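Local coordinates for protein PTS system, cellobiose-specific IIA component (PDB 3K1S) that probably relays a phosphoryl group from the carrier protein HPr to the IIB component during phosphotransferase-system uptake of cellobiose, at residues M27-F32 and A39-A44; K47-I52 and T90-A95. All blocks are in the same frame, centred on the assembly; numbering follows the deposited sequence. Where two conformers were deposited one is given.

Contact 1: M27-F32 and A39-A44; sequences MEALQF and AEADEA
E40 O meets two partners: A44 N, one helical turn on, hydrogen-bonds to it at 3.0 Å, and CD2 of the F32 ring touches it from the neighbouring helix at 3.6 Å. The two arms of this helical hairpin, helices 10-34 and 38-67, run antiparallel at 166° with segment axes only 7.8 Å apart, in a bundle completed by helix 76-108. Alanines at 29, 41 and 44 leave little bulk between the axes, and the CA atoms of A29 and A41 come within 4.0 Å. Each of these two sets its methyl against the other's carbonyl: A41 CB lies 3.4 Å from A29 O, while A29 CB approaches A41 O in return. No hydrogen bond joins the segments, so the interface depends on close fit. A29 is buried from a further direction by I99 of helix 76-108, and D42, pointing away from the hairpin partner, makes a salt bridge through OD1 to K103 NZ. F32 closes the end nearer the turn. With chi1 at -76°, its CB-CG bond turns the ring so that one face receives E40 CB in a CH-pi contact, 3.9 Å from the centroid and 13° off the normal. The E40 chain bends at chi2 and carries the carboxylate away. At the ring's edge, A44 CB lies 4.4 Å from CD2, and that same methyl meets A29 CB at 3.5 Å.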
loop_
_atom_site.group_PDB
_atom_site.type_symbol
_atom_site.label_atom_id
_atom_site.label_comp_id
_atom_site.label_asym_id
_atom_site.label_seq_id
_atom_site.Cartn_x
_atom_site.Cartn_y
_atom_site.Cartn_z
HETATM N N MSE A 27 9.467 -2.580 -9.423
HETATM C CA MSE A 27 9.409 -4.040 -9.545
HETATM C C MSE A 27 10.484 -4.571 -10.506
HETATM O O MSE A 27 11.082 -5.620 -10.257
HETATM C CB MSE A 27 8.011 -4.520 -9.967
HETATM C CG MSE A 27 6.911 -4.265 -8.937
HETATM SE SE MSE A 27 7.251 -4.939 -7.115
HETATM C CE MSE A 27 7.457 -6.847 -7.513
ATOM N N GLU A 28 10.728 -3.842 -11.594
ATOM C CA GLU A 28 11.801 -4.189 -12.527
ATOM C C GLU A 28 13.142 -4.206 -11.795
ATOM O O GLU A 28 13.950 -5.120 -11.983
ATOM C CB GLU A 28 11.811 -3.239 -13.733
ATOM C CG GLU A 28 10.592 -3.445 -14.669
ATOM C CD GLU A 28 10.166 -2.194 -15.448
ATOM O OE1 GLU A 28 10.826 -1.134 -15.356
ATOM O OE2 GLU A 28 9.145 -2.277 -16.160
ATOM N N ALA A 29 13.349 -3.211 -10.935
ATOM C CA ALA A 29 14.548 -3.118 -10.101
ATOM C C ALA A 29 14.642 -4.281 -9.113
ATOM O O ALA A 29 15.718 -4.861 -8.921
ATOM C CB ALA A 29 14.582 -1.789 -9.358
ATOM N N LEU A 30 13.515 -4.611 -8.488
ATOM C CA LEU A 30 13.452 -5.737 -7.567
ATOM C C LEU A 30 13.887 -6.999 -8.308
ATOM O O LEU A 30 14.775 -7.725 -7.842
ATOM C CB LEU A 30 12.044 -5.885 -6.977
ATOM C CG LEU A 30 11.843 -6.798 -5.760
ATOM C CD1 LEU A 30 10.529 -6.489 -5.067
ATOM C CD2 LEU A 30 11.906 -8.278 -6.142
ATOM N N GLN A 31 13.289 -7.233 -9.477
ATOM C CA GLN A 31 13.630 -8.389 -10.306
ATOM C C GLN A 31 15.108 -8.429 -10.729
ATOM O O GLN A 31 15.715 -9.500 -10.732
ATOM C CB GLN A 31 12.712 -8.477 -11.532
ATOM C CG GLN A 31 13.083 -9.594 -12.512
ATOM C CD GLN A 31 12.727 -10.988 -11.996
ATOM O OE1 GLN A 31 11.556 -11.371 -11.966
ATOM N NE2 GLN A 31 13.741 -11.752 -11.598
ATOM N N PHE A 32 15.669 -7.277 -11.106
ATOM C CA PHE A 32 17.104 -7.177 -11.421
ATOM C C PHE A 32 17.970 -7.619 -10.237
ATOM O O PHE A 32 18.850 -8.465 -10.387
ATOM C CB PHE A 32 17.500 -5.746 -11.822
ATOM C CG PHE A 32 17.093 -5.356 -13.219
ATOM C CD1 PHE A 32 17.313 -6.210 -14.298
ATOM C CD2 PHE A 32 16.515 -4.114 -13.460
ATOM C CE1 PHE A 32 16.946 -5.840 -15.587
ATOM C CE2 PHE A 32 16.148 -3.734 -14.744
ATOM C CZ PHE A 32 16.362 -4.599 -15.811
ATOM N N ALA A 39 23.562 -3.053 -10.541
ATOM C CA ALA A 39 23.695 -1.764 -11.217
ATOM C C ALA A 39 22.432 -1.401 -11.995
ATOM O O ALA A 39 22.041 -0.233 -12.034
ATOM C CB ALA A 39 24.907 -1.770 -12.143
ATOM N N GLU A 40 21.813 -2.407 -12.614
ATOM C CA GLU A 40 20.559 -2.238 -13.337
ATOM C C GLU A 40 19.410 -1.970 -12.359
ATOM O O GLU A 40 18.484 -1.211 -12.662
ATOM C CB GLU A 40 20.262 -3.475 -14.199
ATOM C CG GLU A 40 21.191 -3.665 -15.418
ATOM C CD GLU A 40 22.507 -4.396 -15.108
ATOM O OE1 GLU A 40 22.778 -4.748 -13.937
ATOM O OE2 GLU A 40 23.279 -4.629 -16.061
ATOM N N ALA A 41 19.475 -2.605 -11.191
ATOM C CA ALA A 41 18.524 -2.362 -10.109
ATOM C C ALA A 41 18.649 -0.933 -9.584
ATOM O O ALA A 41 17.659 -0.212 -9.493
ATOM C CB ALA A 41 18.737 -3.359 -8.978
ATOM N N ASP A 42 19.869 -0.526 -9.242
ATOM C CA ASP A 42 20.108 0.837 -8.766
ATOM C C ASP A 42 19.561 1.883 -9.742
ATOM O O ASP A 42 18.906 2.839 -9.323
ATOM C CB ASP A 42 21.600 1.074 -8.491
ATOM C CG ASP A 42 22.109 0.305 -7.274
ATOM O OD1 ASP A 42 21.290 -0.213 -6.485
ATOM O OD2 ASP A 42 23.344 0.220 -7.104
ATOM N N GLU A 43 19.821 1.693 -11.034
ATOM C CA GLU A 43 19.355 2.635 -12.052
ATOM C C GLU A 43 17.835 2.648 -12.233
ATOM O O GLU A 43 17.255 3.707 -12.482
ATOM C CB GLU A 43 20.045 2.397 -13.397
ATOM C CG GLU A 43 19.822 3.535 -14.394
ATOM C CD GLU A 43 20.662 3.408 -15.656
ATOM O OE1 GLU A 43 20.970 2.267 -16.069
ATOM O OE2 GLU A 43 21.005 4.459 -16.244
ATOM N N ALA A 44 17.199 1.481 -12.133
ATOM C CA ALA A 44 15.738 1.401 -12.221
ATOM C C ALA A 44 15.059 2.090 -11.031
ATOM O O ALA A 44 13.980 2.663 -11.173
ATOM C CB ALA A 44 15.270 -0.055 -12.352
#

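Contact 2: K47-I52 and T90-A95; sequences KAKEAI and TVKELA. With NA (sodium ion), chain K.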
loop_
_atom_site.group_PDB
_atom_site.type_symbol
_atom_site.label_atom_id
_atom_site.label_comp_id
_atom_site.label_asym_id
_atom_site.label_seq_id
_atom_site.Cartn_x
_atom_site.Cartn_y
_atom_site.Cartn_z
ATOM N N LYS A 47 14.894 5.723 -11.747
ATOM C CA LYS A 47 13.788 6.008 -12.654
ATOM C C LYS A 47 12.448 5.933 -11.936
ATOM O O LYS A 47 11.543 6.712 -12.222
ATOM C CB LYS A 47 13.820 5.077 -13.864
ATOM C CG LYS A 47 14.931 5.419 -14.842
ATOM C CD LYS A 47 15.075 4.347 -15.899
ATOM C CE LYS A 47 16.323 4.571 -16.733
ATOM N NZ LYS A 47 16.325 3.648 -17.904
ATOM N N ALA A 48 12.337 5.004 -10.992
ATOM C CA ALA A 48 11.168 4.924 -10.135
ATOM C C ALA A 48 10.952 6.270 -9.458
ATOM O O ALA A 48 9.871 6.850 -9.553
ATOM C CB ALA A 48 11.335 3.821 -9.105
ATOM N N LYS A 49 12.000 6.770 -8.804
ATOM C CA LYS A 49 11.950 8.044 -8.098
ATOM C C LYS A 49 11.495 9.172 -9.015
ATOM O O LYS A 49 10.617 9.963 -8.645
ATOM C CB LYS A 49 13.315 8.375 -7.474
ATOM C CG LYS A 49 13.392 9.727 -6.752
ATOM C CD LYS A 49 12.126 10.047 -5.937
ATOM C CE LYS A 49 12.032 9.238 -4.648
ATOM N NZ LYS A 49 10.739 9.477 -3.947
ATOM N N GLU A 50 12.093 9.236 -10.201
ATOM C CA GLU A 50 11.760 10.260 -11.185
ATOM C C GLU A 50 10.278 10.228 -11.551
ATOM O O GLU A 50 9.643 11.272 -11.682
ATOM C CB GLU A 50 12.622 10.102 -12.440
ATOM C CG GLU A 50 14.072 10.505 -12.242
ATOM C CD GLU A 50 14.215 11.962 -11.874
ATOM O OE1 GLU A 50 13.235 12.714 -12.052
ATOM O OE2 GLU A 50 15.307 12.361 -11.412
ATOM N N ALA A 51 9.732 9.022 -11.708
ATOM C CA ALA A 51 8.330 8.841 -12.084
ATOM C C ALA A 51 7.370 9.281 -10.971
ATOM O O ALA A 51 6.313 9.848 -11.250
ATOM C CB ALA A 51 8.066 7.384 -12.494
ATOM N N ILE A 52 7.738 8.999 -9.721
ATOM C CA ILE A 52 7.015 9.507 -8.557
ATOM C C ILE A 52 7.058 11.039 -8.519
ATOM O O ILE A 52 6.071 11.683 -8.156
ATOM C CB ILE A 52 7.581 8.925 -7.238
ATOM C CG1 ILE A 52 7.115 7.479 -7.055
ATOM C CG2 ILE A 52 7.162 9.785 -6.032
ATOM C CD1 ILE A 52 8.004 6.653 -6.142
ATOM N N THR A 90 4.855 3.308 -1.770
ATOM C CA THR A 90 5.060 2.187 -0.853
ATOM C C THR A 90 5.901 1.087 -1.494
ATOM O O THR A 90 6.822 0.568 -0.866
ATOM C CB THR A 90 3.720 1.624 -0.330
ATOM O OG1 THR A 90 3.107 2.601 0.518
ATOM C CG2 THR A 90 3.935 0.340 0.466
ATOM N N VAL A 91 5.587 0.747 -2.741
ATOM C CA VAL A 91 6.314 -0.302 -3.464
ATOM C C VAL A 91 7.785 0.072 -3.685
ATOM O O VAL A 91 8.671 -0.753 -3.488
ATOM C CB VAL A 91 5.615 -0.667 -4.800
ATOM C CG1 VAL A 91 6.428 -1.676 -5.589
ATOM C CG2 VAL A 91 4.217 -1.226 -4.526
ATOM N N LYS A 92 8.041 1.313 -4.090
ATOM C CA LYS A 92 9.405 1.791 -4.249
ATOM C C LYS A 92 10.175 1.689 -2.931
ATOM O O LYS A 92 11.302 1.185 -2.897
ATOM C CB LYS A 92 9.422 3.229 -4.773
ATOM C CG LYS A 92 10.820 3.806 -4.954
ATOM C CD LYS A 92 10.755 5.278 -5.329
ATOM C CE LYS A 92 12.105 5.949 -5.178
ATOM N NZ LYS A 92 12.506 6.084 -3.748
ATOM N N GLU A 93 9.554 2.159 -1.850
ATOM C CA GLU A 93 10.186 2.166 -0.536
ATOM C C GLU A 93 10.546 0.760 -0.063
ATOM O O GLU A 93 11.602 0.554 0.534
ATOM C CB GLU A 93 9.291 2.870 0.494
ATOM C CG GLU A 93 9.954 3.077 1.851
ATOM C CD GLU A 93 9.200 4.037 2.760
ATOM O OE1 GLU A 93 7.980 4.230 2.571
ATOM O OE2 GLU A 93 9.841 4.595 3.680
ATOM N N LEU A 94 9.673 -0.205 -0.319
ATOM C CA LEU A 94 9.939 -1.576 0.114
ATOM C C LEU A 94 10.866 -2.329 -0.841
ATOM O O LEU A 94 11.674 -3.156 -0.406
ATOM C CB LEU A 94 8.636 -2.335 0.355
ATOM C CG LEU A 94 7.796 -1.761 1.504
ATOM C CD1 LEU A 94 6.457 -2.473 1.601
ATOM C CD2 LEU A 94 8.548 -1.824 2.844
ATOM N N ALA A 95 10.756 -2.026 -2.131
ATOM C CA ALA A 95 11.623 -2.626 -3.135
ATOM C C ALA A 95 13.087 -2.268 -2.862
ATOM O O ALA A 95 13.980 -3.092 -3.059
ATOM C CB ALA A 95 11.204 -2.192 -4.529
HETATM NA NA NA K . 12.254 14.259 -11.515
#
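An up-down-up three-helix bundle brings helices 38-67 and 76-108 face to face here, with K92 as the residue that spans the gap between them. The segment axes are 10.7 Å apart and cross at -158°, and even the nearest CA atoms, those of A48 and K92, are separated by 6.9 Å. Across that distance K92 makes every contact from 90-95. Its CG stands anti to the backbone N (chi1 179°) and the chain continues extended to CE, then bends at chi4 (-70°), which leaves NZ against K49 CE. On the way its aliphatic part passes A48, whose CB is 4.1 Å from K92 CD, and runs obliquely past I52; the modelled approach to I52 CD1 is too close to be trusted. K49 folds at chi2 and chi3 and crosses K92 at about a right angle. Its CB packs 3.6 Å from K92 CE, and its CE lies 3.3 Å from K92 NZ. On the outward side of helix 38-67, a sodium ion is modelled 1.9 Å from E50 OE1, short for this metal and involving a residue with two conformers, so the bond is doubtful. Segment 90-95 also faces the trimer interior: E93 OE1 forms a salt bridge to R23 NE of the third subunit, and L94 packs on L94 of both other subunits. Between the segments themselves there is no hydrogen bond or salt bridge; K49 NZ and K92 NZ stand 3.8 Å apart. If both ammonium groups are protonated they should repel, so this pairing may lower the proton affinity of one lysine, and the attraction within this pair of segments probably rests on the aliphatic carbons of K92, K49, A48 and I52.

In the fold
Both segments of contact 1 precede those of contact 2 in the sequence, and the contact centres lie about 11 Å apart. Helix 38-67 serves both: its early turns pair with helix 10-34 across a short connection, and the turns after them face helix 76-108. Contact 1 sits about 15 Å from the centre of the chain, towards one end of the bundle, whereas contact 2 is about 6 Å from it. They touch directly, M27 SE meeting V91 CG1 at 3.7 Å, so helix 10-34 also meets helix 76-108. Both reach the second subunit, M27 and L30 through E97 of that chain, linking the three-helix packing within one chain to the trimer.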